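Local atomic coordinates of ORF59 (Human herpesvirus 8, PDB entry 3HSL), a protein that serves as the accessory subunit of the viral DNA polymerase in lytic replication, raising its processivity, probably as a sliding clamp that keeps the polymerase on its template. Residues A34-A46 with H77-T91. Numbering follows the deposited sequence.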
loop_
_atom_site.group_PDB
_atom_site.type_symbol
_atom_site.label_atom_id
_atom_site.label_comp_id
_atom_site.label_asym_id
_atom_site.label_seq_id
_atom_site.Cartn_x
_atom_site.Cartn_y
_atom_site.Cartn_z
ATOM N N ALA A 34 -8.091 -8.202 -5.547
ATOM C CA ALA A 34 -8.903 -8.285 -6.757
ATOM C C ALA A 34 -9.668 -6.993 -7.030
ATOM O O ALA A 34 -9.897 -6.646 -8.178
ATOM C CB ALA A 34 -9.875 -9.434 -6.664
ATOM N N THR A 35 -10.063 -6.278 -5.986
ATOM C CA THR A 35 -10.822 -5.054 -6.169
ATOM C C THR A 35 -10.004 -3.753 -6.117
ATOM O O THR A 35 -10.549 -2.662 -6.360
ATOM C CB THR A 35 -11.960 -4.951 -5.144
ATOM O OG1 THR A 35 -11.402 -5.051 -3.837
ATOM C CG2 THR A 35 -12.997 -6.065 -5.338
ATOM N N LYS A 36 -8.712 -3.844 -5.810
ATOM C CA LYS A 36 -7.913 -2.632 -5.725
ATOM C C LYS A 36 -8.095 -1.757 -6.983
ATOM O O LYS A 36 -8.295 -0.550 -6.884
ATOM C CB LYS A 36 -6.444 -2.970 -5.474
ATOM C CG LYS A 36 -5.598 -1.766 -5.122
ATOM C CD LYS A 36 -4.163 -2.162 -4.886
ATOM C CE LYS A 36 -3.290 -0.949 -4.555
ATOM N NZ LYS A 36 -1.874 -1.400 -4.368
ATOM N N THR A 37 -8.023 -2.397 -8.147
ATOM C CA THR A 37 -8.176 -1.800 -9.473
ATOM C C THR A 37 -9.621 -1.753 -9.939
ATOM O O THR A 37 -9.899 -1.508 -11.120
ATOM C CB THR A 37 -7.477 -2.709 -10.473
ATOM O OG1 THR A 37 -6.071 -2.594 -10.272
ATOM C CG2 THR A 37 -7.803 -2.305 -11.923
ATOM N N GLY A 38 -10.544 -1.989 -9.016
ATOM C CA GLY A 38 -11.936 -2.018 -9.366
ATOM C C GLY A 38 -12.643 -0.704 -9.504
ATOM O O GLY A 38 -12.022 0.372 -9.565
ATOM N N VAL A 39 -13.969 -0.819 -9.548
ATOM C CA VAL A 39 -14.869 0.306 -9.687
ATOM C C VAL A 39 -15.814 0.314 -8.510
ATOM O O VAL A 39 -16.338 -0.729 -8.147
ATOM C CB VAL A 39 -15.695 0.150 -10.976
ATOM C CG1 VAL A 39 -16.767 1.208 -11.076
ATOM C CG2 VAL A 39 -14.780 0.203 -12.202
ATOM N N VAL A 40 -16.028 1.483 -7.911
ATOM C CA VAL A 40 -16.956 1.610 -6.798
ATOM C C VAL A 40 -18.228 2.233 -7.359
ATOM O O VAL A 40 -18.159 3.138 -8.215
ATOM C CB VAL A 40 -16.428 2.520 -5.664
ATOM C CG1 VAL A 40 -17.452 2.584 -4.515
ATOM C CG2 VAL A 40 -15.109 2.020 -5.128
ATOM N N GLN A 41 -19.383 1.756 -6.884
ATOM C CA GLN A 41 -20.659 2.267 -7.343
ATOM C C GLN A 41 -21.642 2.552 -6.231
ATOM O O GLN A 41 -21.672 1.845 -5.199
ATOM C CB GLN A 41 -21.339 1.243 -8.252
ATOM C CG GLN A 41 -20.583 0.887 -9.504
ATOM C CD GLN A 41 -21.253 -0.210 -10.301
ATOM O OE1 GLN A 41 -21.835 -1.147 -9.743
ATOM N NE2 GLN A 41 -21.169 -0.098 -11.624
ATOM N N VAL A 42 -22.443 3.597 -6.472
ATOM C CA VAL A 42 -23.516 4.021 -5.591
ATOM C C VAL A 42 -24.728 4.047 -6.504
ATOM O O VAL A 42 -24.818 4.886 -7.400
ATOM C CB VAL A 42 -23.247 5.367 -4.927
ATOM C CG1 VAL A 42 -24.502 5.857 -4.205
ATOM C CG2 VAL A 42 -22.071 5.240 -3.950
ATOM N N HIS A 43 -25.665 3.130 -6.279
ATOM C CA HIS A 43 -26.815 2.998 -7.163
ATOM C C HIS A 43 -28.060 2.446 -6.493
ATOM O O HIS A 43 -27.992 1.873 -5.404
ATOM C CB HIS A 43 -26.399 1.975 -8.197
ATOM C CG HIS A 43 -25.973 0.695 -7.565
ATOM N ND1 HIS A 43 -26.819 -0.380 -7.429
ATOM C CD2 HIS A 43 -24.790 0.318 -7.017
ATOM C CE1 HIS A 43 -26.178 -1.370 -6.831
ATOM N NE2 HIS A 43 -24.945 -0.973 -6.568
ATOM N N GLY A 44 -29.198 2.615 -7.160
ATOM C CA GLY A 44 -30.473 2.142 -6.648
ATOM C C GLY A 44 -31.325 3.333 -6.293
ATOM O O GLY A 44 -31.143 4.420 -6.841
ATOM N N SER A 45 -32.260 3.150 -5.376
ATOM C CA SER A 45 -33.123 4.262 -4.990
ATOM C C SER A 45 -32.294 5.374 -4.348
ATOM O O SER A 45 -31.270 5.103 -3.729
ATOM C CB SER A 45 -34.226 3.781 -4.043
ATOM O OG SER A 45 -33.640 3.193 -2.891
ATOM N N ALA A 46 -32.745 6.620 -4.504
ATOM C CA ALA A 46 -32.050 7.774 -3.928
ATOM C C ALA A 46 -32.157 7.726 -2.413
ATOM O O ALA A 46 -31.286 8.223 -1.697
ATOM C CB ALA A 46 -32.627 9.067 -4.455
ATOM N N HIS A 77 -30.967 17.031 -1.336
ATOM C CA HIS A 77 -30.418 16.604 -2.628
ATOM C C HIS A 77 -31.432 16.942 -3.721
ATOM O O HIS A 77 -32.630 16.678 -3.567
ATOM C CB HIS A 77 -30.027 15.126 -2.634
ATOM C CG HIS A 77 -31.150 14.186 -2.322
ATOM N ND1 HIS A 77 -32.034 13.740 -3.280
ATOM C CD2 HIS A 77 -31.530 13.605 -1.160
ATOM C CE1 HIS A 77 -32.911 12.926 -2.720
ATOM N NE2 HIS A 77 -32.628 12.826 -1.435
ATOM N N THR A 78 -30.947 17.527 -4.819
ATOM C CA THR A 78 -31.812 17.953 -5.942
ATOM C C THR A 78 -32.643 16.868 -6.640
ATOM O O THR A 78 -33.848 17.043 -6.841
ATOM C CB THR A 78 -31.035 18.813 -6.984
ATOM O OG1 THR A 78 -29.846 18.121 -7.392
ATOM C CG2 THR A 78 -30.633 20.166 -6.380
ATOM N N GLU A 79 -31.991 15.763 -6.999
ATOM C CA GLU A 79 -32.634 14.638 -7.698
ATOM C C GLU A 79 -33.080 13.486 -6.777
ATOM O O GLU A 79 -32.249 12.680 -6.325
ATOM C CB GLU A 79 -31.697 14.119 -8.803
ATOM C CG GLU A 79 -30.296 13.674 -8.311
ATOM C CD GLU A 79 -29.373 13.260 -9.447
ATOM O OE1 GLU A 79 -29.707 13.536 -10.623
ATOM O OE2 GLU A 79 -28.311 12.660 -9.170
ATOM N N GLY A 80 -34.388 13.411 -6.506
ATOM C CA GLY A 80 -34.938 12.361 -5.631
ATOM C C GLY A 80 -36.076 11.498 -6.166
ATOM O O GLY A 80 -36.463 11.610 -7.335
ATOM N N SER A 81 -36.602 10.636 -5.288
ATOM C CA SER A 81 -37.719 9.688 -5.561
ATOM C C SER A 81 -37.431 8.593 -6.592
ATOM O O SER A 81 -37.924 7.468 -6.460
ATOM C CB SER A 81 -39.065 10.392 -5.864
ATOM O OG SER A 81 -39.040 11.142 -7.065
ATOM N N GLY A 82 -36.639 8.926 -7.610
ATOM C CA GLY A 82 -36.268 7.977 -8.656
ATOM C C GLY A 82 -34.955 7.328 -8.284
ATOM O O GLY A 82 -34.570 7.337 -7.111
ATOM N N ASP A 83 -34.263 6.765 -9.271
ATOM C CA ASP A 83 -32.984 6.112 -8.999
ATOM C C ASP A 83 -31.705 6.955 -9.080
ATOM O O ASP A 83 -31.735 8.150 -9.394
ATOM C CB ASP A 83 -32.859 4.755 -9.704
ATOM C CG ASP A 83 -33.717 3.682 -9.050
ATOM O OD1 ASP A 83 -34.696 4.046 -8.360
ATOM O OD2 ASP A 83 -33.412 2.472 -9.225
ATOM N N VAL A 84 -30.597 6.283 -8.784
ATOM C CA VAL A 84 -29.245 6.831 -8.731
ATOM C C VAL A 84 -28.205 5.857 -9.300
ATOM O O VAL A 84 -28.358 4.631 -9.178
ATOM C CB VAL A 84 -28.909 7.183 -7.248
ATOM C CG1 VAL A 84 -27.440 6.993 -6.897
ATOM C CG2 VAL A 84 -29.445 8.549 -6.881
ATOM N N SER A 85 -27.154 6.398 -9.920
ATOM C CA SER A 85 -26.098 5.553 -10.484
ATOM C C SER A 85 -24.769 6.290 -10.684
ATOM O O SER A 85 -24.572 6.975 -11.687
ATOM C CB SER A 85 -26.565 4.925 -11.803
ATOM O OG SER A 85 -25.609 3.997 -12.284
ATOM N N PHE A 86 -23.861 6.148 -9.727
ATOM C CA PHE A 86 -22.548 6.792 -9.804
ATOM C C PHE A 86 -21.484 5.715 -9.812
ATOM O O PHE A 86 -21.410 4.902 -8.899
ATOM C CB PHE A 86 -22.357 7.782 -8.665
ATOM C CG PHE A 86 -23.368 8.878 -8.660
ATOM C CD1 PHE A 86 -23.264 9.940 -9.569
ATOM C CD2 PHE A 86 -24.425 8.865 -7.758
ATOM C CE1 PHE A 86 -24.204 10.984 -9.586
ATOM C CE2 PHE A 86 -25.375 9.906 -7.764
ATOM C CZ PHE A 86 -25.259 10.965 -8.681
ATOM N N SER A 87 -20.660 5.716 -10.854
ATOM C CA SER A 87 -19.638 4.683 -11.047
ATOM C C SER A 87 -18.212 5.223 -11.307
ATOM O O SER A 87 -17.936 5.778 -12.374
ATOM C CB SER A 87 -20.122 3.804 -12.192
ATOM O OG SER A 87 -19.254 2.736 -12.427
ATOM N N PHE A 88 -17.326 5.047 -10.324
ATOM C CA PHE A 88 -15.932 5.535 -10.383
ATOM C C PHE A 88 -14.922 4.478 -9.962
ATOM O O PHE A 88 -15.292 3.448 -9.392
ATOM C CB PHE A 88 -15.796 6.767 -9.497
ATOM C CG PHE A 88 -16.309 6.558 -8.118
ATOM C CD1 PHE A 88 -15.445 6.248 -7.080
ATOM C CD2 PHE A 88 -17.678 6.666 -7.851
ATOM C CE1 PHE A 88 -15.931 6.048 -5.770
ATOM C CE2 PHE A 88 -18.181 6.471 -6.557
ATOM C CZ PHE A 88 -17.299 6.159 -5.512
ATOM N N ARG A 89 -13.645 4.715 -10.235
ATOM C CA ARG A 89 -12.627 3.723 -9.890
ATOM C C ARG A 89 -12.266 3.859 -8.423
ATOM O O ARG A 89 -12.170 5.001 -7.963
ATOM C CB ARG A 89 -11.431 3.866 -10.844
ATOM C CG ARG A 89 -10.901 5.267 -10.950
ATOM C CD ARG A 89 -9.779 5.466 -11.976
ATOM N NE ARG A 89 -10.192 5.245 -13.362
ATOM C CZ ARG A 89 -9.476 5.603 -14.444
ATOM N NH1 ARG A 89 -8.297 6.213 -14.317
ATOM N NH2 ARG A 89 -9.935 5.360 -15.672
ATOM N N ASN A 90 -12.068 2.762 -7.661
ATOM C CA ASN A 90 -11.690 3.040 -6.256
ATOM C C ASN A 90 -10.284 3.531 -6.051
ATOM O O ASN A 90 -9.996 4.144 -5.039
ATOM C CB ASN A 90 -12.175 2.088 -5.117
ATOM C CG ASN A 90 -11.652 0.712 -5.235
ATOM O OD1 ASN A 90 -11.301 0.298 -6.318
ATOM N ND2 ASN A 90 -11.599 -0.017 -4.125
ATOM N N THR A 91 -9.412 3.265 -7.009
ATOM C CA THR A 91 -8.058 3.792 -6.936
ATOM C C THR A 91 -7.853 4.729 -8.141
ATOM O O THR A 91 -7.547 4.283 -9.245
ATOM C CB THR A 91 -6.945 2.712 -6.895
ATOM O OG1 THR A 91 -7.207 1.764 -5.845
ATOM C CG2 THR A 91 -5.591 3.386 -6.671
#
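Phe88 lies against Val40 across two antiparallel strands, 39-43 and 83-89, whose short axes run at 161°. From CB of Phe88, chi1 of 52° sets CG between the backbone N and the carbonyl carbon, which turns the ring back over the neighbouring strand. CG and CD2 come over the carbonyl oxygen of Val40, which sits under one ring face, offset toward the rim. Farther along the same face, CD1 and CE1 lie over the isopropyl group, with Phe88 CE1 3.6 Å from Val40 CB, and at the tip Phe88 CZ meets Val40 CG1 at 3.7 Å. The ring also meets His99 edge-to-face.

The backbones hold this register through reciprocal bonds: Phe88 N gives to Val40 O at 3.0 Å, Val40 N donates to Phe88 O, and Val42 and Phe86 exchange a like pair. On Val40's face, Val42 and Val84 lie side by side, CG1 to CG1 4.1 Å apart, while Val84 CG2 turns to Ala46 CB. Phe86 stacks on Phe115 of strand 108-116, which Val42 and Phe88 also touch, and Val40 touches His99 and Thr100 of helix 99-103, so this apolar face is packed within the fold. The reverse face carries Gln41, Ser87, His43 and Ser85; there Ser87 OG bonds to Gln152 O and His43 NE2 to Ser52 OG.

Farther along, Ala46 N reaches Gly82 O at 3.3 Å, in the carbonyl plane; at the other extremity the Thr91 hydroxyl, OG1, donates to Lys36 O at 2.8 Å and also bonds to Thr98. In this clamp-family fold, strand 83-89 is fastened to the edge of strand 39-43 by backbone bonds, and the paired strands present two chemically different faces: one apolar and packed inward, the other polar, with Ser87 and His43 bonded to neighbouring segments.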